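Acetate CoA-transferase subunit beta (Escherichia coli DH5[alpha], PDB 5DBN) transfers coenzyme A from acetyl-CoA to acetoacetate and other short-chain fatty acids, working through a covalent enzyme-CoA intermediate. Local coordinates at residues A172-I177 and M181-I186; H141-K144 and A148-L151; P60-V63 and P69-V72. All blocks are in the same frame, centred on the assembly; numbering follows the deposited sequence.

Contact 1 of 3, residues A172-I177 and M181-I186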
ATOM      1  N   ALA B 172      -9.886 -24.735  31.693  1.00 36.42           N
ATOM      2  CA  ALA B 172     -10.701 -23.548  31.947  1.00 37.40           C
ATOM      3  C   ALA B 172     -10.697 -22.532  30.804  1.00 36.05           C
ATOM      4  O   ALA B 172      -9.869 -22.600  29.895  1.00 35.36           O
ATOM      5  CB  ALA B 172     -10.234 -22.874  33.225  1.00 38.05           C
ATOM      6  N   VAL B 173     -11.632 -21.586  30.873  1.00 35.10           N
ATOM      7  CA  VAL B 173     -11.672 -20.449  29.958  1.00 33.48           C
ATOM      8  C   VAL B 173     -11.550 -19.141  30.734  1.00 32.63           C
ATOM      9  O   VAL B 173     -12.340 -18.872  31.639  1.00 33.17           O
ATOM     10  CB  VAL B 173     -12.977 -20.425  29.128  1.00 33.65           C
ATOM     11  CG1 VAL B 173     -12.991 -19.240  28.175  1.00 32.22           C
ATOM     12  CG2 VAL B 173     -13.145 -21.725  28.354  1.00 34.88           C
ATOM     13  N   PHE B 174     -10.543 -18.346  30.380  1.00 31.92           N
ATOM     14  CA  PHE B 174     -10.336 -17.025  30.968  1.00 31.75           C
ATOM     15  C   PHE B 174     -10.666 -15.927  29.961  1.00 30.76           C
ATOM     16  O   PHE B 174     -10.451 -16.097  28.761  1.00 29.94           O
ATOM     17  CB  PHE B 174      -8.890 -16.850  31.439  1.00 31.42           C
ATOM     18  CG  PHE B 174      -8.469 -17.808  32.518  1.00 32.66           C
ATOM     19  CD1 PHE B 174      -8.745 -17.540  33.850  1.00 33.18           C
ATOM     20  CD2 PHE B 174      -7.774 -18.964  32.204  1.00 32.28           C
ATOM     21  CE1 PHE B 174      -8.345 -18.411  34.843  1.00 34.28           C
ATOM     22  CE2 PHE B 174      -7.373 -19.839  33.194  1.00 33.36           C
ATOM     23  CZ  PHE B 174      -7.661 -19.563  34.513  1.00 34.42           C
ATOM     24  N   ARG B 175     -11.185 -14.804  30.452  1.00 31.40           N
ATOM     25  CA  ARG B 175     -11.402 -13.629  29.610  1.00 31.31           C
ATOM     26  C   ARG B 175     -10.772 -12.387  30.243  1.00 32.80           C
ATOM     27  O   ARG B 175     -10.828 -12.204  31.460  1.00 33.69           O
ATOM     28  CB  ARG B 175     -12.894 -13.389  29.373  1.00 31.90           C
ATOM     29  CG  ARG B 175     -13.582 -14.472  28.563  1.00 31.89           C
ATOM     30  CD  ARG B 175     -15.004 -14.070  28.214  1.00 32.00           C
ATOM     31  NE  ARG B 175     -15.749 -15.158  27.583  1.00 33.29           N
ATOM     32  CZ  ARG B 175     -15.702 -15.459  26.287  1.00 31.74           C
ATOM     33  NH1 ARG B 175     -14.929 -14.767  25.461  1.00 30.27           N
ATOM     34  NH2 ARG B 175     -16.425 -16.467  25.818  1.00 31.95           N
ATOM     35  N   PHE B 176     -10.170 -11.545  29.407  1.00 33.09           N
ATOM     36  CA  PHE B 176      -9.605 -10.275  29.860  1.00 35.34           C
ATOM     37  C   PHE B 176     -10.546  -9.126  29.513  1.00 38.50           C
ATOM     38  O   PHE B 176     -10.723  -8.789  28.341  1.00 38.14           O
ATOM     39  CB  PHE B 176      -8.227 -10.031  29.237  1.00 33.02           C
ATOM     40  CG  PHE B 176      -7.182 -11.022  29.666  1.00 31.51           C
ATOM     41  CD1 PHE B 176      -6.420 -10.795  30.799  1.00 31.84           C
ATOM     42  CD2 PHE B 176      -6.952 -12.172  28.932  1.00 30.69           C
ATOM     43  CE1 PHE B 176      -5.455 -11.699  31.198  1.00 31.78           C
ATOM     44  CE2 PHE B 176      -5.988 -13.082  29.326  1.00 30.79           C
ATOM     45  CZ  PHE B 176      -5.237 -12.844  30.460  1.00 31.05           C
ATOM     46  N   ILE B 177     -11.138  -8.530  30.544  1.00 41.85           N
ATOM     47  CA  ILE B 177     -12.142  -7.487  30.370  1.00 44.66           C
ATOM     48  C   ILE B 177     -11.769  -6.247  31.175  1.00 48.40           C
ATOM     49  O   ILE B 177     -11.698  -6.292  32.403  1.00 49.44           O
ATOM     50  CB  ILE B 177     -13.539  -7.976  30.807  1.00 45.49           C
ATOM     51  CG1 ILE B 177     -13.839  -9.340  30.172  1.00 45.01           C
ATOM     52  CG2 ILE B 177     -14.601  -6.938  30.447  1.00 46.12           C
ATOM     53  CD1 ILE B 177     -15.179  -9.931  30.557  1.00 46.90           C
ATOM     54  N   MET B 181      -8.507  -9.880  34.675  1.00 43.26           N
ATOM     55  CA  MET B 181      -8.599 -11.255  34.209  1.00 38.94           C
ATOM     56  C   MET B 181      -9.715 -11.992  34.939  1.00 37.00           C
ATOM     57  O   MET B 181      -9.771 -11.986  36.170  1.00 36.93           O
ATOM     58  CB  MET B 181      -7.259 -11.966  34.416  1.00 38.66           C
ATOM     59  CG  MET B 181      -7.185 -13.366  33.845  1.00 37.77           C
ATOM     60  SD  MET B 181      -5.590 -14.126  34.199  1.00 30.84           S
ATOM     61  CE  MET B 181      -5.702 -15.611  33.205  1.00 44.33           C
ATOM     62  N   TRP B 182     -10.599 -12.621  34.173  1.00 35.63           N
ATOM     63  CA  TRP B 182     -11.757 -13.313  34.729  1.00 36.36           C
ATOM     64  C   TRP B 182     -11.781 -14.786  34.347  1.00 34.81           C
ATOM     65  O   TRP B 182     -11.654 -15.134  33.175  1.00 34.24           O
ATOM     66  CB  TRP B 182     -13.051 -12.640  34.258  1.00 36.57           C
ATOM     67  CG  TRP B 182     -13.313 -11.333  34.926  1.00 36.84           C
ATOM     68  CD1 TRP B 182     -12.912 -10.101  34.505  1.00 36.83           C
ATOM     69  CD2 TRP B 182     -14.040 -11.126  36.141  1.00 37.55           C
ATOM     70  NE1 TRP B 182     -13.341  -9.138  35.385  1.00 38.07           N
ATOM     71  CE2 TRP B 182     -14.038  -9.742  36.399  1.00 38.46           C
ATOM     72  CE3 TRP B 182     -14.693 -11.978  37.038  1.00 37.76           C
ATOM     73  CZ2 TRP B 182     -14.661  -9.190  37.515  1.00 39.68           C
ATOM     74  CZ3 TRP B 182     -15.311 -11.429  38.144  1.00 39.27           C
ATOM     75  CH2 TRP B 182     -15.292 -10.048  38.374  1.00 40.04           C
ATOM     76  N   LEU B 183     -11.943 -15.644  35.349  1.00 34.30           N
ATOM     77  CA  LEU B 183     -12.208 -17.056  35.110  1.00 34.75           C
ATOM     78  C   LEU B 183     -13.698 -17.212  34.823  1.00 35.05           C
ATOM     79  O   LEU B 183     -14.526 -17.077  35.723  1.00 35.24           O
ATOM     80  CB  LEU B 183     -11.792 -17.907  36.311  1.00 35.17           C
ATOM     81  CG  LEU B 183     -12.188 -19.385  36.265  1.00 36.31           C
ATOM     82  CD1 LEU B 183     -11.541 -20.086  35.082  1.00 35.40           C
ATOM     83  CD2 LEU B 183     -11.816 -20.079  37.566  1.00 38.32           C
ATOM     84  N   THR B 184     -14.032 -17.484  33.566  1.00 34.99           N
ATOM     85  CA  THR B 184     -15.425 -17.499  33.132  1.00 36.81           C
ATOM     86  C   THR B 184     -15.998 -18.910  32.973  1.00 38.10           C
ATOM     87  O   THR B 184     -17.206 -19.104  33.108  1.00 38.23           O
ATOM     88  CB  THR B 184     -15.584 -16.737  31.801  1.00 35.31           C
ATOM     89  OG1 THR B 184     -14.680 -17.272  30.827  1.00 34.67           O
ATOM     90  CG2 THR B 184     -15.286 -15.254  32.001  1.00 34.85           C
ATOM     91  N   GLU B 185     -15.142 -19.885  32.674  1.00 38.71           N
ATOM     92  CA  GLU B 185     -15.575 -21.282  32.600  1.00 40.10           C
ATOM     93  C   GLU B 185     -14.547 -22.247  33.183  1.00 40.25           C
ATOM     94  O   GLU B 185     -13.340 -22.006  33.120  1.00 39.04           O
ATOM     95  CB  GLU B 185     -15.873 -21.683  31.153  1.00 40.04           C
ATOM     96  CG  GLU B 185     -16.774 -20.717  30.409  1.00 40.86           C
ATOM     97  CD  GLU B 185     -16.952 -21.093  28.950  1.00 41.07           C
ATOM     98  OE1 GLU B 185     -16.940 -22.303  28.638  1.00 42.41           O
ATOM     99  OE2 GLU B 185     -17.113 -20.178  28.115  1.00 40.23           O
ATOM    100  N   ILE B 186     -15.051 -23.340  33.747  1.00 41.29           N
ATOM    101  CA  ILE B 186     -14.225 -24.447  34.215  1.00 41.61           C
ATOM    102  C   ILE B 186     -14.642 -25.715  33.478  1.00 42.98           C
ATOM    103  O   ILE B 186     -15.832 -25.962  33.285  1.00 43.74           O
ATOM    104  CB  ILE B 186     -14.354 -24.650  35.737  1.00 42.36           C
ATOM    105  CG1 ILE B 186     -13.951 -23.364  36.469  1.00 41.95           C
ATOM    106  CG2 ILE B 186     -13.502 -25.836  36.193  1.00 42.54           C
ATOM    107  CD1 ILE B 186     -13.994 -23.450  37.987  1.00 43.88           C
TER
HETATM  108  O   HOH W   1     -16.691 -17.614  28.758  1.00 25.60           O

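Contact 2 of 3, residues H141-K144 and A148-L151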
ATOM      1  N   HIS B 141      -2.779 -25.982  29.729  1.00 36.06           N
ATOM      2  CA  HIS B 141      -2.678 -25.180  30.941  1.00 35.52           C
ATOM      3  C   HIS B 141      -1.236 -25.118  31.452  1.00 35.55           C
ATOM      4  O   HIS B 141      -0.743 -24.045  31.803  1.00 33.73           O
ATOM      5  CB  HIS B 141      -3.596 -25.725  32.032  1.00 35.82           C
ATOM      6  CG  HIS B 141      -4.013 -24.691  33.031  1.00 35.55           C
ATOM      7  ND1 HIS B 141      -5.205 -24.007  32.940  1.00 35.10           N
ATOM      8  CD2 HIS B 141      -3.384 -24.207  34.128  1.00 35.55           C
ATOM      9  CE1 HIS B 141      -5.301 -23.157  33.945  1.00 34.99           C
ATOM     10  NE2 HIS B 141      -4.208 -23.256  34.681  1.00 35.34           N
ATOM     11  N   CYS B 142      -0.573 -26.271  31.491  1.00 36.39           N
ATOM     12  CA  CYS B 142       0.802 -26.362  31.978  1.00 37.05           C
ATOM     13  C   CYS B 142       1.726 -26.936  30.907  1.00 37.12           C
ATOM     14  O   CYS B 142       1.277 -27.621  29.987  1.00 36.89           O
ATOM     15  CB  CYS B 142       0.866 -27.224  33.239  1.00 38.58           C
ATOM     16  SG  CYS B 142      -0.112 -26.587  34.613  1.00 40.45           S
ATOM     17  N   ALA B 143       3.020 -26.663  31.039  1.00 37.18           N
ATOM     18  CA  ALA B 143       4.009 -27.176  30.097  1.00 36.38           C
ATOM     19  C   ALA B 143       4.255 -28.659  30.338  1.00 39.08           C
ATOM     20  O   ALA B 143       3.736 -29.234  31.294  1.00 40.25           O
ATOM     21  CB  ALA B 143       5.306 -26.398  30.218  1.00 36.03           C
ATOM     22  N   LYS B 144       5.049 -29.274  29.468  1.00 41.56           N
ATOM     23  CA  LYS B 144       5.302 -30.709  29.557  1.00 46.98           C
ATOM     24  C   LYS B 144       6.189 -31.066  30.746  1.00 48.48           C
ATOM     25  O   LYS B 144       6.186 -32.210  31.199  1.00 51.12           O
ATOM     26  CB  LYS B 144       5.941 -31.216  28.260  1.00 50.60           C
ATOM     27  CG  LYS B 144       5.073 -31.021  27.024  1.00 51.57           C
ATOM     28  CD  LYS B 144       3.726 -31.722  27.163  1.00 54.32           C
ATOM     29  CE  LYS B 144       2.905 -31.615  25.888  1.00 55.07           C
ATOM     30  NZ  LYS B 144       1.554 -32.221  26.043  1.00 56.74           N
ATOM     31  N   ALA B 148       4.222 -23.810  35.239  1.00 36.43           N
ATOM     32  CA  ALA B 148       3.051 -22.994  34.930  1.00 35.04           C
ATOM     33  C   ALA B 148       3.280 -22.179  33.663  1.00 33.83           C
ATOM     34  O   ALA B 148       4.408 -21.776  33.376  1.00 32.70           O
ATOM     35  CB  ALA B 148       2.723 -22.076  36.095  1.00 34.49           C
ATOM     36  N   LYS B 149       2.210 -21.940  32.911  1.00 33.29           N
ATOM     37  CA  LYS B 149       2.289 -21.125  31.704  1.00 33.24           C
ATOM     38  C   LYS B 149       1.413 -19.880  31.817  1.00 31.91           C
ATOM     39  O   LYS B 149       1.626 -18.897  31.112  1.00 30.80           O
ATOM     40  CB  LYS B 149       1.889 -21.952  30.480  1.00 34.09           C
ATOM     41  CG  LYS B 149       2.738 -23.206  30.304  1.00 36.34           C
ATOM     42  CD  LYS B 149       2.783 -23.676  28.861  1.00 37.52           C
ATOM     43  CE  LYS B 149       1.434 -24.147  28.370  1.00 38.62           C
ATOM     44  NZ  LYS B 149       1.444 -24.348  26.896  1.00 39.12           N
ATOM     45  N   ILE B 150       0.422 -19.934  32.701  1.00 31.87           N
ATOM     46  CA  ILE B 150      -0.427 -18.780  32.985  1.00 31.09           C
ATOM     47  C   ILE B 150       0.104 -18.071  34.234  1.00 31.18           C
ATOM     48  O   ILE B 150      -0.181 -18.486  35.357  1.00 32.17           O
ATOM     49  CB  ILE B 150      -1.899 -19.197  33.172  1.00 31.53           C
ATOM     50  CG1 ILE B 150      -2.357 -20.023  31.963  1.00 31.09           C
ATOM     51  CG2 ILE B 150      -2.780 -17.969  33.344  1.00 30.56           C
ATOM     52  CD1 ILE B 150      -3.738 -20.626  32.094  1.00 31.94           C
ATOM     53  N   LEU B 151       0.872 -17.002  34.027  1.00 31.00           N
ATOM     54  CA  LEU B 151       1.688 -16.407  35.090  1.00 31.96           C
ATOM     55  C   LEU B 151       1.254 -15.002  35.508  1.00 32.95           C
ATOM     56  O   LEU B 151       0.343 -14.423  34.928  1.00 32.21           O
ATOM     57  CB  LEU B 151       3.149 -16.362  34.638  1.00 31.96           C
ATOM     58  CG  LEU B 151       3.718 -17.679  34.105  1.00 32.30           C
ATOM     59  CD1 LEU B 151       5.117 -17.466  33.545  1.00 32.69           C
ATOM     60  CD2 LEU B 151       3.721 -18.749  35.190  1.00 34.08           C
TER
HETATM   61  O   HOH W   2      -0.271 -22.418  34.154  1.00 24.82           O

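Contact 3 of 3, residues P60-V63 and P69-V72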
ATOM      1  N   PRO B  60       1.646 -26.580  -6.585  1.00 40.07           N
ATOM      2  CA  PRO B  60       2.938 -26.110  -6.068  1.00 45.64           C
ATOM      3  C   PRO B  60       2.917 -24.673  -5.555  1.00 42.68           C
ATOM      4  O   PRO B  60       3.630 -24.361  -4.602  1.00 41.51           O
ATOM      5  CB  PRO B  60       3.865 -26.220  -7.284  1.00 47.74           C
ATOM      6  CG  PRO B  60       3.226 -27.210  -8.173  1.00 43.86           C
ATOM      7  CD  PRO B  60       1.756 -27.046  -7.980  1.00 42.29           C
ATOM      8  N   ASP B  61       2.109 -23.820  -6.176  1.00 41.42           N
ATOM      9  CA  ASP B  61       2.063 -22.404  -5.824  1.00 38.65           C
ATOM     10  C   ASP B  61       0.995 -22.083  -4.775  1.00 35.46           C
ATOM     11  O   ASP B  61       0.667 -20.915  -4.559  1.00 29.09           O
ATOM     12  CB  ASP B  61       1.820 -21.567  -7.086  1.00 39.08           C
ATOM     13  CG  ASP B  61       2.950 -21.692  -8.097  1.00 41.78           C
ATOM     14  OD1 ASP B  61       4.107 -21.915  -7.678  1.00 42.59           O
ATOM     15  OD2 ASP B  61       2.684 -21.573  -9.313  1.00 43.12           O
ATOM     16  N   LEU B  62       0.466 -23.115  -4.121  1.00 34.69           N
ATOM     17  CA  LEU B  62      -0.560 -22.937  -3.092  1.00 31.88           C
ATOM     18  C   LEU B  62      -0.206 -23.664  -1.799  1.00 32.13           C
ATOM     19  O   LEU B  62      -0.269 -24.894  -1.726  1.00 32.34           O
ATOM     20  CB  LEU B  62      -1.919 -23.422  -3.598  1.00 31.87           C
ATOM     21  CG  LEU B  62      -3.101 -23.241  -2.640  1.00 30.78           C
ATOM     22  CD1 LEU B  62      -3.253 -21.789  -2.202  1.00 27.08           C
ATOM     23  CD2 LEU B  62      -4.388 -23.743  -3.282  1.00 30.35           C
ATOM     24  N   VAL B  63       0.168 -22.890  -0.783  1.00 29.62           N
ATOM     25  CA  VAL B  63       0.543 -23.434   0.516  1.00 29.14           C
ATOM     26  C   VAL B  63      -0.007 -22.557   1.631  1.00 29.56           C
ATOM     27  O   VAL B  63      -0.437 -21.429   1.386  1.00 25.54           O
ATOM     28  CB  VAL B  63       2.075 -23.548   0.668  1.00 31.53           C
ATOM     29  CG1 VAL B  63       2.642 -24.517  -0.356  1.00 34.22           C
ATOM     30  CG2 VAL B  63       2.734 -22.181   0.537  1.00 28.75           C
ATOM     31  N   PRO B  69       1.341 -27.750   1.636  1.00 45.49           N
ATOM     32  CA  PRO B  69       0.306 -27.654   0.601  1.00 45.92           C
ATOM     33  C   PRO B  69      -1.104 -27.594   1.184  1.00 34.91           C
ATOM     34  O   PRO B  69      -1.439 -28.373   2.077  1.00 35.77           O
ATOM     35  CB  PRO B  69       0.509 -28.931  -0.226  1.00 49.21           C
ATOM     36  CG  PRO B  69       1.245 -29.863   0.667  1.00 40.88           C
ATOM     37  CD  PRO B  69       2.108 -29.003   1.531  1.00 47.82           C
ATOM     38  N   CYS B  70      -1.909 -26.665   0.678  1.00 33.22           N
ATOM     39  CA  CYS B  70      -3.286 -26.502   1.124  1.00 32.33           C
ATOM     40  C   CYS B  70      -4.197 -26.361  -0.086  1.00 32.63           C
ATOM     41  O   CYS B  70      -3.811 -26.697  -1.206  1.00 33.98           O
ATOM     42  CB  CYS B  70      -3.423 -25.282   2.038  1.00 39.57           C
ATOM     43  SG  CYS B  70      -3.191 -23.693   1.203  1.00 31.05           S
ATOM     44  N   GLY B  71      -5.410 -25.873   0.148  1.00 31.56           N
ATOM     45  CA  GLY B  71      -6.358 -25.633  -0.920  1.00 31.79           C
ATOM     46  C   GLY B  71      -7.135 -24.358  -0.674  1.00 29.64           C
ATOM     47  O   GLY B  71      -6.823 -23.604   0.248  1.00 27.95           O
ATOM     48  N   VAL B  72      -8.141 -24.120  -1.509  1.00 29.92           N
ATOM     49  CA  VAL B  72      -9.015 -22.962  -1.371  1.00 41.50           C
ATOM     50  C   VAL B  72     -10.465 -23.348  -1.636  1.00 41.33           C
ATOM     51  O   VAL B  72     -10.739 -24.380  -2.252  1.00 31.57           O
ATOM     52  CB  VAL B  72      -8.619 -21.827  -2.339  1.00 41.53           C
ATOM     53  CG1 VAL B  72      -7.295 -21.197  -1.925  1.00 40.79           C
ATOM     54  CG2 VAL B  72      -8.558 -22.342  -3.772  1.00 28.84           C
TER

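Contact 1 of 3, residues A172-I177 and M181-I186
Val173 faces both Thr184 and Glu185 in a classic beta bulge, which shifts the register of the antiparallel hairpin formed by 172-177 and 181-186, whose strand axes make an angle of 162°. Val173 O is the focus of the bulge and accepts three donors. Thr184 N, 2.9 Å from Val173 O, comes almost end-on to the carbonyl; Glu185 N, 3.2 Å from the same oxygen, lies on a lone pair; and Thr184 OG1, at 2.9 Å from it, stands well above the carbonyl plane. The hydroxyl can do this because chi1 of Thr184, 54°, sets OG1 between its own backbone N and carbonyl carbon. A water donates to Thr184 OG1 and to Glu185 OE2 and accepts from Arg175 NE. Arg175 and Glu185 share one face of the sheet, yet their charged ends pair outside the hairpin, with Glu14 and Arg10. On the face of Ala172 and Phe176, the Phe174 ring is sandwiched: Met181 CE sits 3.5 Å above its plane, and Leu183 CD1 lies over the other side, 3.6 Å from Phe174 CE1. Met181 reaches the ring as an extended chain that first runs beside Phe176, its CG 3.6 Å from Phe176 CE1. Replacing Phe174 by an alanine is likely to open a gap between Met181 CE and Leu183 CD1 and deprive both of their CH-pi partner. The hairpin thus joins a buried aromatic face, touching helix 192-197, to a water-linked polar corner at Arg175, Thr184 and Glu185.

Contact 2 of 3, residues H141-K144 and A148-L151
Ile150 CD1 rests over one face of the His141 ring, 3.7 Å from its centroid and 19° off the normal, a CH-pi contact in which the two side chains cross at about a right angle. Beside it, Lys149 lies along the backbone of 141-143 and uses its methylenes rather than its amino group: Lys149 CB is 3.6 Å from His141 O, CG 3.5 Å from Ala143 N, and CE 3.8 Å from Cys142 C. The bend at chi3, -66°, turns the chain so that CE lies against the peptide carbon of Cys142. No direct hydrogen bond joins the segments. Instead, a water bridges them, donating to His141 O (2.9 Å) and accepting from Lys149 N (2.8 Å). In the second shell, the imidazole is bonded at both nitrogens, ND1 to Thr169 and NE2 to Thr199, which fixes the rotation of the ring and presents its face to Ile150. Further out, 141-144 leaves strand 135-138 of the large mixed sheet, while 150-151 runs parallel to strand 102-104 through backbone bonds of Lys149 and Leu151 with Val103. The backbone of Ile150 also bonds to Glu200 and Ala201, in the loop that follows helix 192-197.

Contact 3 of 3, residues P60-V63 and P69-V72
Cys70 N donates to Leu62 O across 3.4 Å, a weak bond despite its straight 167° angle, and it is the one hydrogen bond between these two segments. It accompanies a single backbone bridge in which Val63 faces Pro69, a residue with no N-H to offer. Most of the remaining contact is apolar and centres on Leu62. Its two branches extend across to the other segment, CD2 lying 3.6 Å from Gly71 CA and CD1 4.1 Å from Val72 CG1, a reach that follows from chi1 of -178°, which turns CG away from the leucine's own N. The Leu62 and Val72 side chains meet obliquely. With no side chain at Gly71, the leucine methyl comes down on its backbone. Closer to the bridge, Leu62 CG is 3.9 Å from Cys70 SG. The sulfur also reaches the Val63 backbone, because chi1 of Cys70, 69°, places SG between its own N and carbonyl carbon and swings it toward Val63. At the end nearest Pro69, Val63 CG1 lies 4.0 Å from Pro69 N.

Gly71 and Val72 begin strand 71-73, which forms a two-stranded antiparallel sheet with 51-53 through a backbone bond between Gly71 and Gly53. Phe49 packs against Leu62, Cys70 and Val72 alike, so it is a neighbour common to both segments. Val63 O accepts from the side chain of Asn47, which belongs, with the predicted active-site Glu46, to the SENG sequence of the family. The side chains of Cys70 and Glu46 are about 10 Å apart, consistent with a place near the predicted active site but not in contact with it. Beyond Leu62, Asp61 turns to another protein chain of the assembly, where its carboxylate forms a salt bridge with a basic side chain; Leu62 and Val63 also pack on apolar side chains of that chain.

Contacts 1 and 2 adjoin: Phe174 CE2 of the hairpin lies 3.9 Å from Ile150 CD1, and Ile150, Phe174 and Met181 pack together with the His141 ring beside Phe174, joining the large sheet to the short strand 150-151. Contact 3 stands apart on the opposite side of the chain's centre, its own centre about 37 Å from that of contact 1. It is mostly buried and borders another protein chain, whereas the first two are partly buried and no other chain touches them. Their chemistry differs as well: regular strand bonds and a bulge in contact 1, a water bridge between loops in contact 2, and one weak bond with leucine packing in contact 3.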